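Glycoprotein (Chandipura virus, PDB 5MDM) is a class III viral fusion protein that probably attaches the virus to host receptors and, in the acidic endosome, drives fusion of the viral and endosomal membranes. Local coordinates at residues V187-D192 with I202-K207; G35-S40 with Y191-E196. One frame throughout, in Å; residues are numbered along the deposited sequence.

Interaction 1 (V187-D192 with I202-K207); sequences VTVAYD and IVFKSK
Thr188 to Ala190 pair antiparallel with Val203 to Lys205 through their backbones. Thr188 faces Lys205 and Ala190 faces Val203 as hydrogen-bonded pairs. In each pair both N-H groups donate to the partner carbonyl. Thr188 N donates to Lys205 O at 2.9 Å, almost straight (177°); the other three bonds are similar in length. Between them, Val189 and Phe204 form a non-hydrogen-bonded pair. Here Phe204 CA approaches Thr188 O at 3.4 Å in a CA-H...O contact.

The two strands, 180-192 and 202-205, form a beta hairpin. They are the inner strands of a four-stranded antiparallel sheet, with strand 36-49 beside the first and strand 212-213 beside the second.

Apolar contacts gather on the face of Val189, Ile202 and Phe204. The two methyls of Val189 go to different partners. CG1, anti to the backbone N (chi1 176°), meets Ile202 CG2 at 3.6 Å. Val189 CG2, anti to the carbonyl carbon, meets Phe204 CE1 at 3.6 Å. Ile202 CG2 also lies over one face of the Phe204 ring, offset toward its rim. Val187 CG1 comes to Phe204 CD1 at 3.8 Å. Phe230 meets the same ring, and Ile244 touches Val189.

The other face bears Thr188, Ala190, Val203 and Lys205. Lys205 stretches out beyond CG and passes Ala190, with its CE 4.0 Å from Ala190 CB. Its NZ continues to a salt bridge with Glu38. Thr188 OG1 is hydrogen-bonded to Ser40 OG.

Interaction 2 (G35-S40 with Y191-E196); sequences GLQEES and YDKTKE
Gln37 lies alongside Tyr191, with its CB over one face of the ring. Gln37 CB stands 4.1 Å from the centroid of the Tyr191 ring and 21° off the ring normal, a CH-pi contact offset toward the rim. Gln37 CG follows, reaching Tyr191 CZ at 3.5 Å. Tyr191 CG sits between its own backbone N and carbonyl carbon (chi1 61°), and the side chain ends nearer to segment 35-40 than it starts. Glu39 comes to the hydroxyl edge of the ring, its carboxylate plane steeply inclined to the ring. The modelled spacing there is too short to be trusted. Glu39 OE2 accepts a hydrogen bond from Gln245 N, and Ile244 packs on the tyrosine.

The backbones of Gln37 and Tyr191 form an antiparallel hydrogen-bonded pair. Gln37 N donates to Tyr191 O at 2.9 Å, and Tyr191 N donates to Gln37 O at 3.0 Å. This joins strand 36-49, outermost within this chain, to strand 180-192 in a four-stranded antiparallel sheet. From Gln37 onward the first strand lies in the region that probably serves as the fusion peptide.

Bent at chi2 (71°, which places CD), the Gln37 side chain bonds its own strand one residue on. Gln37 NE2 donates to Glu38 O at 3.1 Å, with the acceptor in the amide plane.

Lys193 closes the pairing where strand 180-192 ends. Its backbone N donates to Gly35 O, although the modelled length is doubtful. Its side chain crosses that of Gln37, with Lys193 CE 3.9 Å from Gln37 OE1. Just before it, Asp192 OD2 accepts from Thr194 N at 3.1 Å, making an Asx turn.

How the interactions relate
Interactions 1 and 2 both use strand 180-192, along its two edges within one sheet. Interaction 1 pairs it with its hairpin partner and is largely buried. Interaction 2 pairs it with strand 36-49, distant in sequence, and lies at the surface, where the strand gives way to a turn. Their centres are about 10 Å apart, and Tyr191 and Asp192 belong to both. The chemistry follows the position: an apolar face and a second, partly polar face in the first, mostly polar and charged residues around one buried tyrosine in the second. Side chains of strands 36-49 and 202-205 meet over the strand they share.

Interaction 1 (V187-D192 with I202-K207)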
loop_
_atom_site.group_PDB
_atom_site.type_symbol
_atom_site.label_atom_id
_atom_site.label_comp_id
_atom_site.label_asym_id
_atom_site.label_seq_id
_atom_site.Cartn_x
_atom_site.Cartn_y
_atom_site.Cartn_z
ATOM N N VAL A 187 9.251 5.543 26.461
ATOM C CA VAL A 187 10.390 4.754 26.021
ATOM C C VAL A 187 11.061 4.171 27.251
ATOM O O VAL A 187 11.302 4.875 28.222
ATOM C CB VAL A 187 11.392 5.589 25.211
ATOM C CG1 VAL A 187 12.634 4.776 24.908
ATOM C CG2 VAL A 187 10.749 6.061 23.923
ATOM N N THR A 188 11.337 2.874 27.210
ATOM C CA THR A 188 11.926 2.173 28.339
ATOM C C THR A 188 13.357 1.756 28.044
ATOM O O THR A 188 13.654 1.217 26.975
ATOM C CB THR A 188 11.128 0.921 28.686
ATOM O OG1 THR A 188 9.790 1.291 29.038
ATOM C CG2 THR A 188 11.775 0.190 29.842
ATOM N N VAL A 189 14.238 2.014 29.003
ATOM C CA VAL A 189 15.644 1.672 28.885
ATOM C C VAL A 189 15.931 0.445 29.733
ATOM O O VAL A 189 15.613 0.420 30.915
ATOM C CB VAL A 189 16.528 2.828 29.392
ATOM C CG1 VAL A 189 17.984 2.429 29.370
ATOM C CG2 VAL A 189 16.312 4.074 28.557
ATOM N N ALA A 190 16.526 -0.577 29.130
ATOM C CA ALA A 190 16.953 -1.760 29.873
ATOM C C ALA A 190 18.476 -1.860 29.882
ATOM O O ALA A 190 19.128 -1.721 28.848
ATOM C CB ALA A 190 16.344 -3.015 29.279
ATOM N N TYR A 191 19.043 -2.099 31.055
ATOM C CA TYR A 191 20.489 -2.129 31.181
ATOM C C TYR A 191 20.932 -3.019 32.325
ATOM O O TYR A 191 20.149 -3.316 33.227
ATOM C CB TYR A 191 21.027 -0.716 31.390
ATOM C CG TYR A 191 20.523 -0.036 32.643
ATOM C CD1 TYR A 191 21.233 -0.108 33.831
ATOM C CD2 TYR A 191 19.343 0.692 32.631
ATOM C CE1 TYR A 191 20.776 0.521 34.971
ATOM C CE2 TYR A 191 18.878 1.321 33.764
ATOM C CZ TYR A 191 19.597 1.236 34.930
ATOM O OH TYR A 191 19.134 1.866 36.061
ATOM N N ASP A 192 22.193 -3.436 32.287
ATOM C CA ASP A 192 22.735 -4.285 33.335
ATOM C C ASP A 192 22.843 -3.500 34.641
ATOM O O ASP A 192 23.555 -2.497 34.722
ATOM C CB ASP A 192 24.089 -4.858 32.921
ATOM C CG ASP A 192 24.495 -6.051 33.758
ATOM O OD1 ASP A 192 24.963 -7.051 33.174
ATOM O OD2 ASP A 192 24.344 -5.989 34.998
ATOM N N ILE A 202 22.771 -0.726 26.713
ATOM C CA ILE A 202 21.399 -0.254 26.819
ATOM C C ILE A 202 20.577 -0.845 25.685
ATOM O O ILE A 202 21.051 -0.943 24.555
ATOM C CB ILE A 202 21.340 1.285 26.725
ATOM C CG1 ILE A 202 21.829 1.922 28.022
ATOM C CG2 ILE A 202 19.934 1.771 26.427
ATOM C CD1 ILE A 202 21.866 3.435 27.974
ATOM N N VAL A 203 19.352 -1.255 26.000
ATOM C CA VAL A 203 18.386 -1.657 24.989
ATOM C C VAL A 203 17.101 -0.852 25.162
ATOM O O VAL A 203 16.553 -0.785 26.260
ATOM C CB VAL A 203 18.076 -3.158 25.074
ATOM C CG1 VAL A 203 16.820 -3.488 24.290
ATOM C CG2 VAL A 203 19.242 -3.945 24.556
ATOM N N PHE A 204 16.631 -0.234 24.079
ATOM C CA PHE A 204 15.397 0.542 24.114
ATOM C C PHE A 204 14.166 -0.269 23.702
ATOM O O PHE A 204 14.223 -1.084 22.779
ATOM C CB PHE A 204 15.510 1.772 23.215
ATOM C CG PHE A 204 16.548 2.749 23.658
ATOM C CD1 PHE A 204 16.278 3.648 24.667
ATOM C CD2 PHE A 204 17.791 2.774 23.062
ATOM C CE1 PHE A 204 17.232 4.554 25.076
ATOM C CE2 PHE A 204 18.746 3.678 23.465
ATOM C CZ PHE A 204 18.466 4.565 24.475
ATOM N N LYS A 205 13.057 -0.035 24.398
ATOM C CA LYS A 205 11.782 -0.647 24.060
ATOM C C LYS A 205 10.725 0.444 24.046
ATOM O O LYS A 205 10.831 1.429 24.772
ATOM C CB LYS A 205 11.411 -1.719 25.090
ATOM C CG LYS A 205 12.492 -2.759 25.291
ATOM C CD LYS A 205 12.368 -3.466 26.626
ATOM C CE LYS A 205 13.536 -4.422 26.826
ATOM N NZ LYS A 205 13.417 -5.235 28.069
ATOM N N SER A 206 9.713 0.278 23.208
ATOM C CA SER A 206 8.538 1.127 23.268
ATOM C C SER A 206 7.403 0.356 22.632
ATOM O O SER A 206 7.614 -0.730 22.115
ATOM C CB SER A 206 8.771 2.441 22.536
ATOM O OG SER A 206 8.482 2.304 21.159
ATOM N N LYS A 207 6.197 0.907 22.655
ATOM C CA LYS A 207 5.062 0.197 22.079
ATOM C C LYS A 207 5.235 0.073 20.570
ATOM O O LYS A 207 4.535 -0.696 19.912
ATOM C CB LYS A 207 3.732 0.881 22.445
ATOM C CG LYS A 207 3.384 2.141 21.657
ATOM C CD LYS A 207 2.792 3.184 22.576
ATOM C CE LYS A 207 1.638 3.937 21.938
ATOM N NZ LYS A 207 0.319 3.402 22.397
#

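Interaction 2 (G35-S40 with Y191-E196)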
loop_
_atom_site.group_PDB
_atom_site.type_symbol
_atom_site.label_atom_id
_atom_site.label_comp_id
_atom_site.label_asym_id
_atom_site.label_seq_id
_atom_site.Cartn_x
_atom_site.Cartn_y
_atom_site.Cartn_z
ATOM N N GLY A 35 20.196 -9.502 36.381
ATOM C CA GLY A 35 21.045 -8.332 36.286
ATOM C C GLY A 35 20.429 -7.182 35.522
ATOM O O GLY A 35 21.051 -6.134 35.367
ATOM N N LEU A 36 19.203 -7.368 35.043
ATOM C CA LEU A 36 18.557 -6.349 34.224
ATOM C C LEU A 36 17.675 -5.398 35.024
ATOM O O LEU A 36 16.872 -5.811 35.860
ATOM C CB LEU A 36 17.780 -6.974 33.059
ATOM C CG LEU A 36 18.522 -7.017 31.712
ATOM C CD1 LEU A 36 18.748 -5.615 31.172
ATOM C CD2 LEU A 36 19.851 -7.753 31.821
ATOM N N GLN A 37 17.858 -4.113 34.751
ATOM C CA GLN A 37 17.100 -3.044 35.374
ATOM C C GLN A 37 16.420 -2.258 34.264
ATOM O O GLN A 37 16.998 -2.065 33.195
ATOM C CB GLN A 37 18.049 -2.127 36.146
ATOM C CG GLN A 37 17.401 -0.880 36.710
ATOM C CD GLN A 37 16.470 -1.188 37.858
ATOM O OE1 GLN A 37 16.883 -1.766 38.868
ATOM N NE2 GLN A 37 15.204 -0.812 37.711
ATOM N N GLU A 38 15.193 -1.814 34.504
ATOM C CA GLU A 38 14.491 -1.001 33.521
ATOM C C GLU A 38 14.144 0.384 34.056
ATOM O O GLU A 38 13.850 0.555 35.236
ATOM C CB GLU A 38 13.228 -1.701 33.038
ATOM C CG GLU A 38 13.475 -2.807 32.038
ATOM C CD GLU A 38 12.185 -3.404 31.512
ATOM O OE1 GLU A 38 12.253 -4.293 30.639
ATOM O OE2 GLU A 38 11.101 -2.983 31.968
ATOM N N GLU A 39 14.199 1.372 33.173
ATOM C CA GLU A 39 13.817 2.737 33.497
ATOM C C GLU A 39 13.177 3.359 32.269
ATOM O O GLU A 39 13.667 3.189 31.149
ATOM C CB GLU A 39 15.030 3.567 33.908
ATOM C CG GLU A 39 15.558 3.291 35.300
ATOM C CD GLU A 39 16.768 4.141 35.633
ATOM O OE1 GLU A 39 16.752 5.349 35.320
ATOM O OE2 GLU A 39 17.740 3.599 36.198
ATOM N N SER A 40 12.087 4.085 32.481
ATOM C CA SER A 40 11.357 4.685 31.376
ATOM C C SER A 40 11.407 6.205 31.422
ATOM O O SER A 40 11.547 6.806 32.490
ATOM C CB SER A 40 9.904 4.218 31.388
ATOM O OG SER A 40 9.820 2.806 31.344
ATOM N N TYR A 191 19.043 -2.099 31.055
ATOM C CA TYR A 191 20.489 -2.129 31.181
ATOM C C TYR A 191 20.932 -3.019 32.325
ATOM O O TYR A 191 20.149 -3.316 33.227
ATOM C CB TYR A 191 21.027 -0.716 31.390
ATOM C CG TYR A 191 20.523 -0.036 32.643
ATOM C CD1 TYR A 191 21.233 -0.108 33.831
ATOM C CD2 TYR A 191 19.343 0.692 32.631
ATOM C CE1 TYR A 191 20.776 0.521 34.971
ATOM C CE2 TYR A 191 18.878 1.321 33.764
ATOM C CZ TYR A 191 19.597 1.236 34.930
ATOM O OH TYR A 191 19.134 1.866 36.061
ATOM N N ASP A 192 22.193 -3.436 32.287
ATOM C CA ASP A 192 22.735 -4.285 33.335
ATOM C C ASP A 192 22.843 -3.500 34.641
ATOM O O ASP A 192 23.555 -2.497 34.722
ATOM C CB ASP A 192 24.089 -4.858 32.921
ATOM C CG ASP A 192 24.495 -6.051 33.758
ATOM O OD1 ASP A 192 24.963 -7.051 33.174
ATOM O OD2 ASP A 192 24.344 -5.989 34.998
ATOM N N LYS A 193 22.119 -3.967 35.652
ATOM C CA LYS A 193 21.996 -3.280 36.936
ATOM C C LYS A 193 23.347 -3.051 37.607
ATOM O O LYS A 193 23.548 -2.056 38.303
ATOM C CB LYS A 193 21.095 -4.099 37.862
ATOM C CG LYS A 193 20.728 -3.421 39.161
ATOM C CD LYS A 193 20.136 -4.421 40.149
ATOM C CE LYS A 193 18.873 -5.079 39.609
ATOM N NZ LYS A 193 18.308 -6.058 40.584
ATOM N N THR A 194 24.274 -3.975 37.381
ATOM C CA THR A 194 25.548 -3.983 38.086
ATOM C C THR A 194 26.609 -3.130 37.396
ATOM O O THR A 194 27.319 -2.365 38.047
ATOM C CB THR A 194 26.076 -5.416 38.216
ATOM O OG1 THR A 194 27.025 -5.673 37.173
ATOM C CG2 THR A 194 24.926 -6.409 38.112
ATOM N N LYS A 195 26.717 -3.272 36.078
ATOM C CA LYS A 195 27.727 -2.553 35.307
ATOM C C LYS A 195 27.423 -1.060 35.232
ATOM O O LYS A 195 26.316 -0.622 35.545
ATOM C CB LYS A 195 27.832 -3.124 33.889
ATOM C CG LYS A 195 27.962 -4.638 33.825
ATOM C CD LYS A 195 28.093 -5.131 32.389
ATOM C CE LYS A 195 28.410 -6.623 32.347
ATOM N NZ LYS A 195 28.795 -7.098 30.986
ATOM N N GLU A 196 28.419 -0.286 34.817
ATOM C CA GLU A 196 28.258 1.144 34.594
ATOM C C GLU A 196 27.453 1.380 33.320
ATOM O O GLU A 196 27.730 0.772 32.286
ATOM C CB GLU A 196 29.630 1.808 34.475
ATOM C CG GLU A 196 29.594 3.311 34.262
ATOM C CD GLU A 196 29.181 4.064 35.509
ATOM O OE1 GLU A 196 29.968 4.915 35.976
ATOM O OE2 GLU A 196 28.070 3.807 36.018
#